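Local coordinates for Thg1-like uncharacterized protein (Bacillus thuringiensis, PDB 4KGM) that probably transfers nucleotides to the 5' end of tRNA, as Thg1-like enzymes do, and binds ATP and magnesium ions in a polymerase palm-like catalytic domain, at residues A[23-34]-A[126-137]. Residues are numbered along the deposited sequence; the frame is centred on the assembly and turned at random.
With MG (magnesium ion), chain G; MG (magnesium ion), chain H; ATP (adenosine-5'-triphosphate), chain E; PO4 (phosphate ion), chain F.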
loop_
_atom_site.group_PDB
_atom_site.type_symbol
_atom_site.label_atom_id
_atom_site.label_comp_id
_atom_site.label_asym_id
_atom_site.label_seq_id
_atom_site.Cartn_x
_atom_site.Cartn_y
_atom_site.Cartn_z
ATOM N N MET A 23 -6.737 -15.803 4.647
ATOM C CA MET A 23 -7.022 -16.033 3.236
ATOM C C MET A 23 -5.768 -16.516 2.504
ATOM O O MET A 23 -4.651 -16.208 2.923
ATOM C CB MET A 23 -7.620 -14.778 2.581
ATOM C CG MET A 23 -6.723 -13.560 2.569
ATOM S SD MET A 23 -7.538 -12.168 1.752
ATOM C CE MET A 23 -8.969 -11.954 2.809
ATOM N N PRO A 24 -5.949 -17.299 1.424
ATOM C CA PRO A 24 -4.835 -17.888 0.670
ATOM C C PRO A 24 -3.774 -16.874 0.255
ATOM O O PRO A 24 -4.104 -15.804 -0.258
ATOM C CB PRO A 24 -5.521 -18.451 -0.575
ATOM C CG PRO A 24 -6.891 -18.786 -0.118
ATOM C CD PRO A 24 -7.255 -17.732 0.893
ATOM N N VAL A 25 -2.510 -17.219 0.487
ATOM C CA VAL A 25 -1.386 -16.390 0.062
ATOM C C VAL A 25 -0.553 -17.117 -0.992
ATOM O O VAL A 25 -0.226 -18.294 -0.834
ATOM C CB VAL A 25 -0.482 -16.007 1.256
ATOM C CG1 VAL A 25 0.838 -15.427 0.770
ATOM C CG2 VAL A 25 -1.198 -15.025 2.171
ATOM N N ILE A 26 -0.224 -16.413 -2.070
ATOM C CA ILE A 26 0.625 -16.964 -3.116
ATOM C C ILE A 26 1.943 -16.201 -3.202
ATOM O O ILE A 26 1.955 -14.971 -3.281
ATOM C CB ILE A 26 -0.070 -16.916 -4.490
ATOM C CG1 ILE A 26 -1.289 -17.840 -4.504
ATOM C CG2 ILE A 26 0.900 -17.311 -5.593
ATOM C CD1 ILE A 26 -0.940 -19.302 -4.383
ATOM N N VAL A 27 3.051 -16.939 -3.181
ATOM C CA VAL A 27 4.372 -16.351 -3.361
ATOM C C VAL A 27 5.029 -16.907 -4.619
ATOM O O VAL A 27 5.168 -18.122 -4.766
ATOM C CB VAL A 27 5.290 -16.652 -2.165
ATOM C CG1 VAL A 27 6.676 -16.068 -2.403
ATOM C CG2 VAL A 27 4.687 -16.103 -0.880
ATOM N N ARG A 28 5.426 -16.024 -5.531
ATOM C CA ARG A 28 6.154 -16.458 -6.718
ATOM C C ARG A 28 7.598 -15.958 -6.723
ATOM O O ARG A 28 7.868 -14.782 -6.474
ATOM C CB ARG A 28 5.436 -16.059 -8.016
ATOM C CG ARG A 28 6.071 -16.686 -9.263
ATOM C CD ARG A 28 5.179 -16.608 -10.500
ATOM N NE ARG A 28 5.047 -15.249 -11.017
ATOM C CZ ARG A 28 3.920 -14.545 -10.990
ATOM N NH1 ARG A 28 2.817 -15.076 -10.477
ATOM N NH2 ARG A 28 3.891 -13.313 -11.482
ATOM N N ILE A 29 8.519 -16.869 -6.991
ATOM C CA ILE A 29 9.932 -16.547 -7.070
ATOM C C ILE A 29 10.412 -16.822 -8.489
ATOM O O ILE A 29 10.199 -17.897 -9.011
ATOM C CB ILE A 29 10.732 -17.385 -6.053
ATOM C CG1 ILE A 29 10.415 -16.933 -4.638
ATOM C CG2 ILE A 29 12.221 -17.276 -6.295
ATOM C CD1 ILE A 29 10.516 -18.034 -3.617
ATOM N N ASP A 30 11.047 -15.842 -9.110
ATOM C CA ASP A 30 11.507 -15.986 -10.490
ATOM C C ASP A 30 12.984 -15.627 -10.640
ATOM O O ASP A 30 13.424 -14.573 -10.184
ATOM C CB ASP A 30 10.657 -15.125 -11.429
ATOM C CG ASP A 30 10.911 -15.433 -12.895
ATOM O OD1 ASP A 30 11.868 -14.871 -13.469
ATOM O OD2 ASP A 30 10.150 -16.237 -13.476
ATOM N N GLY A 31 13.740 -16.512 -11.286
ATOM C CA GLY A 31 15.165 -16.312 -11.482
ATOM C C GLY A 31 15.493 -15.066 -12.281
ATOM O O GLY A 31 14.850 -14.775 -13.288
ATOM N N ALA A 32 16.501 -14.326 -11.829
ATOM C CA ALA A 32 16.910 -13.098 -12.501
ATOM C C ALA A 32 17.890 -13.381 -13.636
ATOM O O ALA A 32 18.923 -14.021 -13.430
ATOM C CB ALA A 32 17.520 -12.124 -11.501
ATOM N N HIS A 33 17.553 -12.898 -14.830
ATOM C CA HIS A 33 18.392 -13.060 -16.017
ATOM C C HIS A 33 18.784 -14.514 -16.259
ATOM O O HIS A 33 19.957 -14.818 -16.472
ATOM C CB HIS A 33 19.654 -12.199 -15.913
ATOM C CG HIS A 33 19.377 -10.745 -15.691
ATOM N ND1 HIS A 33 18.651 -9.981 -16.578
ATOM C CD2 HIS A 33 19.736 -9.913 -14.684
ATOM C CE1 HIS A 33 18.571 -8.743 -16.127
ATOM N NE2 HIS A 33 19.221 -8.675 -14.979
ATOM N N PHE A 34 17.803 -15.411 -16.224
ATOM C CA PHE A 34 18.086 -16.832 -16.398
ATOM C C PHE A 34 18.238 -17.234 -17.863
ATOM O O PHE A 34 18.287 -18.416 -18.194
ATOM C CB PHE A 34 17.054 -17.696 -15.670
ATOM C CG PHE A 34 17.528 -18.192 -14.333
ATOM C CD1 PHE A 34 18.121 -17.323 -13.432
ATOM C CD2 PHE A 34 17.390 -19.523 -13.979
ATOM C CE1 PHE A 34 18.567 -17.770 -12.204
ATOM C CE2 PHE A 34 17.831 -19.977 -12.749
ATOM C CZ PHE A 34 18.421 -19.098 -11.861
ATOM N N ALA A 126 23.544 -17.145 -8.912
ATOM C CA ALA A 126 22.153 -17.041 -9.333
ATOM C C ALA A 126 21.370 -16.190 -8.343
ATOM O O ALA A 126 21.548 -16.314 -7.130
ATOM C CB ALA A 126 21.529 -18.421 -9.455
ATOM N N THR A 127 20.513 -15.316 -8.863
ATOM C CA THR A 127 19.663 -14.487 -8.016
ATOM C C THR A 127 18.194 -14.634 -8.397
ATOM O O THR A 127 17.866 -15.074 -9.499
ATOM C CB THR A 127 20.063 -13.001 -8.077
ATOM O OG1 THR A 127 20.096 -12.565 -9.441
ATOM C CG2 THR A 127 21.433 -12.792 -7.446
ATOM N N PHE A 128 17.316 -14.265 -7.470
ATOM C CA PHE A 128 15.880 -14.407 -7.667
ATOM C C PHE A 128 15.148 -13.169 -7.164
ATOM O O PHE A 128 15.648 -12.446 -6.302
ATOM C CB PHE A 128 15.357 -15.627 -6.905
ATOM C CG PHE A 128 15.931 -16.934 -7.372
ATOM C CD1 PHE A 128 17.155 -17.380 -6.899
ATOM C CD2 PHE A 128 15.235 -17.730 -8.265
ATOM C CE1 PHE A 128 17.681 -18.584 -7.324
ATOM C CE2 PHE A 128 15.755 -18.934 -8.693
ATOM C CZ PHE A 128 16.979 -19.362 -8.222
ATOM N N ASP A 129 13.958 -12.927 -7.702
ATOM C CA ASP A 129 13.082 -11.905 -7.152
ATOM C C ASP A 129 11.936 -12.608 -6.440
ATOM O O ASP A 129 11.747 -13.813 -6.602
ATOM C CB ASP A 129 12.546 -10.984 -8.248
ATOM C CG ASP A 129 11.271 -11.506 -8.878
ATOM O OD1 ASP A 129 11.227 -12.694 -9.261
ATOM O OD2 ASP A 129 10.305 -10.723 -8.983
ATOM N N GLY A 130 11.174 -11.856 -5.656
ATOM C CA GLY A 130 10.050 -12.419 -4.932
ATOM C C GLY A 130 8.876 -11.465 -4.870
ATOM O O GLY A 130 9.053 -10.254 -4.744
ATOM N N ARG A 131 7.671 -12.015 -4.967
ATOM C CA ARG A 131 6.457 -11.217 -4.859
ATOM C C ARG A 131 5.360 -12.016 -4.170
ATOM O O ARG A 131 5.197 -13.211 -4.419
ATOM C CB ARG A 131 5.997 -10.733 -6.237
ATOM C CG ARG A 131 5.636 -11.846 -7.209
ATOM C CD ARG A 131 5.469 -11.313 -8.621
ATOM N NE ARG A 131 6.729 -10.810 -9.157
ATOM C CZ ARG A 131 6.868 -10.282 -10.369
ATOM N NH1 ARG A 131 5.821 -10.182 -11.175
ATOM N NH2 ARG A 131 8.057 -9.850 -10.773
ATOM N N ALA A 132 4.616 -11.357 -3.290
ATOM C CA ALA A 132 3.545 -12.024 -2.562
ATOM C C ALA A 132 2.203 -11.362 -2.842
ATOM O O ALA A 132 2.147 -10.206 -3.264
ATOM C CB ALA A 132 3.839 -12.034 -1.066
ATOM N N GLN A 133 1.127 -12.105 -2.602
ATOM C CA GLN A 133 -0.221 -11.609 -2.843
ATOM C C GLN A 133 -1.235 -12.501 -2.146
ATOM O O GLN A 133 -0.881 -13.547 -1.600
ATOM C CB GLN A 133 -0.519 -11.596 -4.342
ATOM C CG GLN A 133 -0.790 -12.974 -4.920
ATOM C CD GLN A 133 -0.897 -12.961 -6.432
ATOM O OE1 GLN A 133 0.048 -12.597 -7.130
ATOM N NE2 GLN A 133 -2.055 -13.358 -6.946
ATOM N N VAL A 134 -2.498 -12.086 -2.172
ATOM C CA VAL A 134 -3.580 -12.929 -1.679
ATOM C C VAL A 134 -4.510 -13.319 -2.821
ATOM O O VAL A 134 -4.529 -12.679 -3.875
ATOM C CB VAL A 134 -4.401 -12.237 -0.567
ATOM C CG1 VAL A 134 -3.531 -11.969 0.657
ATOM C CG2 VAL A 134 -5.021 -10.950 -1.088
ATOM N N LEU A 135 -5.276 -14.382 -2.606
ATOM C CA LEU A 135 -6.247 -14.846 -3.582
ATOM C C LEU A 135 -7.489 -15.349 -2.872
ATOM O O LEU A 135 -7.395 -15.949 -1.803
ATOM C CB LEU A 135 -5.664 -15.978 -4.432
ATOM C CG LEU A 135 -4.717 -15.618 -5.577
ATOM C CD1 LEU A 135 -4.292 -16.878 -6.303
ATOM C CD2 LEU A 135 -5.387 -14.659 -6.536
ATOM N N PRO A 136 -8.665 -15.099 -3.461
ATOM C CA PRO A 136 -9.881 -15.730 -2.941
ATOM C C PRO A 136 -9.804 -17.239 -3.139
ATOM O O PRO A 136 -9.109 -17.699 -4.045
ATOM C CB PRO A 136 -10.994 -15.119 -3.801
ATOM C CG PRO A 136 -10.310 -14.572 -5.006
ATOM C CD PRO A 136 -8.939 -14.174 -4.572
ATOM N N GLN A 137 -10.502 -17.991 -2.294
ATOM C CA GLN A 137 -10.446 -19.450 -2.320
ATOM C C GLN A 137 -10.792 -20.063 -3.679
ATOM O O GLN A 137 -10.186 -21.052 -4.090
ATOM C CB GLN A 137 -11.352 -20.039 -1.237
ATOM C CG GLN A 137 -10.817 -19.882 0.178
ATOM C CD GLN A 137 -11.772 -20.429 1.224
ATOM O OE1 GLN A 137 -12.902 -19.959 1.354
ATOM N NE2 GLN A 137 -11.321 -21.430 1.971
HETATM MG MG MG G . 13.441 -15.135 -14.872
HETATM MG MG MG H . 10.660 -16.625 -15.719
HETATM P PG ATP E . 14.174 -11.858 -16.065
HETATM O O1G ATP E . 13.027 -11.346 -16.906
HETATM O O2G ATP E . 15.061 -10.779 -15.488
HETATM O O3G ATP E . 13.770 -12.917 -15.068
HETATM P PB ATP E . 14.883 -14.139 -17.578
HETATM O O1B ATP E . 14.892 -15.021 -16.352
HETATM O O2B ATP E . 15.842 -14.443 -18.703
HETATM O O3B ATP E . 15.122 -12.608 -17.135
HETATM P PA ATP E . 12.520 -15.456 -18.226
HETATM O O1A ATP E . 11.360 -15.270 -19.173
HETATM O O2A ATP E . 12.280 -15.873 -16.795
HETATM O O3A ATP E . 13.402 -14.111 -18.211
HETATM O "O5'" ATP E . 13.572 -16.489 -18.875
HETATM C "C5'" ATP E . 13.686 -17.825 -18.392
HETATM C "C4'" ATP E . 14.861 -18.505 -19.084
HETATM O "O4'" ATP E . 15.309 -19.638 -18.338
HETATM C "C3'" ATP E . 14.487 -19.000 -20.473
HETATM O "O3'" ATP E . 15.163 -18.223 -21.465
HETATM C "C2'" ATP E . 14.955 -20.442 -20.535
HETATM O "O2'" ATP E . 15.818 -20.635 -21.660
HETATM C "C1'" ATP E . 15.713 -20.674 -19.236
HETATM N N9 ATP E . 15.407 -22.015 -18.673
HETATM C C8 ATP E . 14.368 -22.322 -17.873
HETATM N N7 ATP E . 14.382 -23.637 -17.536
HETATM C C5 ATP E . 15.454 -24.195 -18.126
HETATM C C6 ATP E . 16.059 -25.546 -18.186
HETATM N N6 ATP E . 15.506 -26.593 -17.527
HETATM N N1 ATP E . 17.184 -25.698 -18.920
HETATM C C2 ATP E . 17.744 -24.668 -19.579
HETATM N N3 ATP E . 17.250 -23.417 -19.570
HETATM C C4 ATP E . 16.126 -23.122 -18.874
HETATM P P PO4 F . 7.874 -7.884 -13.860
HETATM O O1 PO4 F . 8.117 -6.554 -13.187
HETATM O O2 PO4 F . 8.297 -7.798 -15.308
HETATM O O3 PO4 F . 8.683 -8.954 -13.168
HETATM O O4 PO4 F . 6.405 -8.231 -13.786
HETATM O O HOH W 1 0.526 -13.655 -9.688
HETATM O O HOH W 2 8.388 -13.149 -8.762
HETATM O O HOH W 3 20.920 -14.918 -12.066
HETATM O O HOH W 4 8.977 -15.636 -15.967
#
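R28 and R131 face each other across an antiparallel pair of strands, 25-31 and 128-134, their backbones bonded both ways: R28 N donates to R131 O (3.0 Å) and R131 N to R28 O. D129 N likewise donates to D30 O, while the return bond from D30 N is weak and divided between D129 O and OD1, the latter turned back toward D30 because CG of D129 sits between the backbone N and the carbonyl carbon (chi1 88°). Beyond this pair the bond from A32 N to T127 O (2.8 Å) is almost straight at 177°.

Charged groups share the face of D30 and D129. The two arginine side chains run alongside each other, NH2 of R28 lying 3.7 Å from NH1 of R131 with the guanidinium planes 52° apart. Anions surround them: R131 NH2 reaches the syn side of D129 OD2 (3.0 Å) in a salt bridge and also a phosphate ion, probably from the crystallisation liquor, while E12 of the second subunit bridges both arginines.

Apolar contacts line the other face, the one bearing V27, I29 and F128, which packs against helix 97-119. F128 lays CB against I29 CG2 (3.6 Å) and CD2 against G31 CA (3.5 Å), and its CZ meets F34 CZ obliquely.

D30 splits its carboxylate between two magnesium ions, OD1 binding one at 2.1 Å and OD2 the other; G31 O joins the first, D75 completes the protein ligands, and F34 N grips ATP O1B. Strand pairing thus probably helps to set where the D30 carboxylate and G31 carbonyl stand to take up the magnesium ions that hold the triphosphate, while the neighbouring charges probably offset one another across the subunit interface.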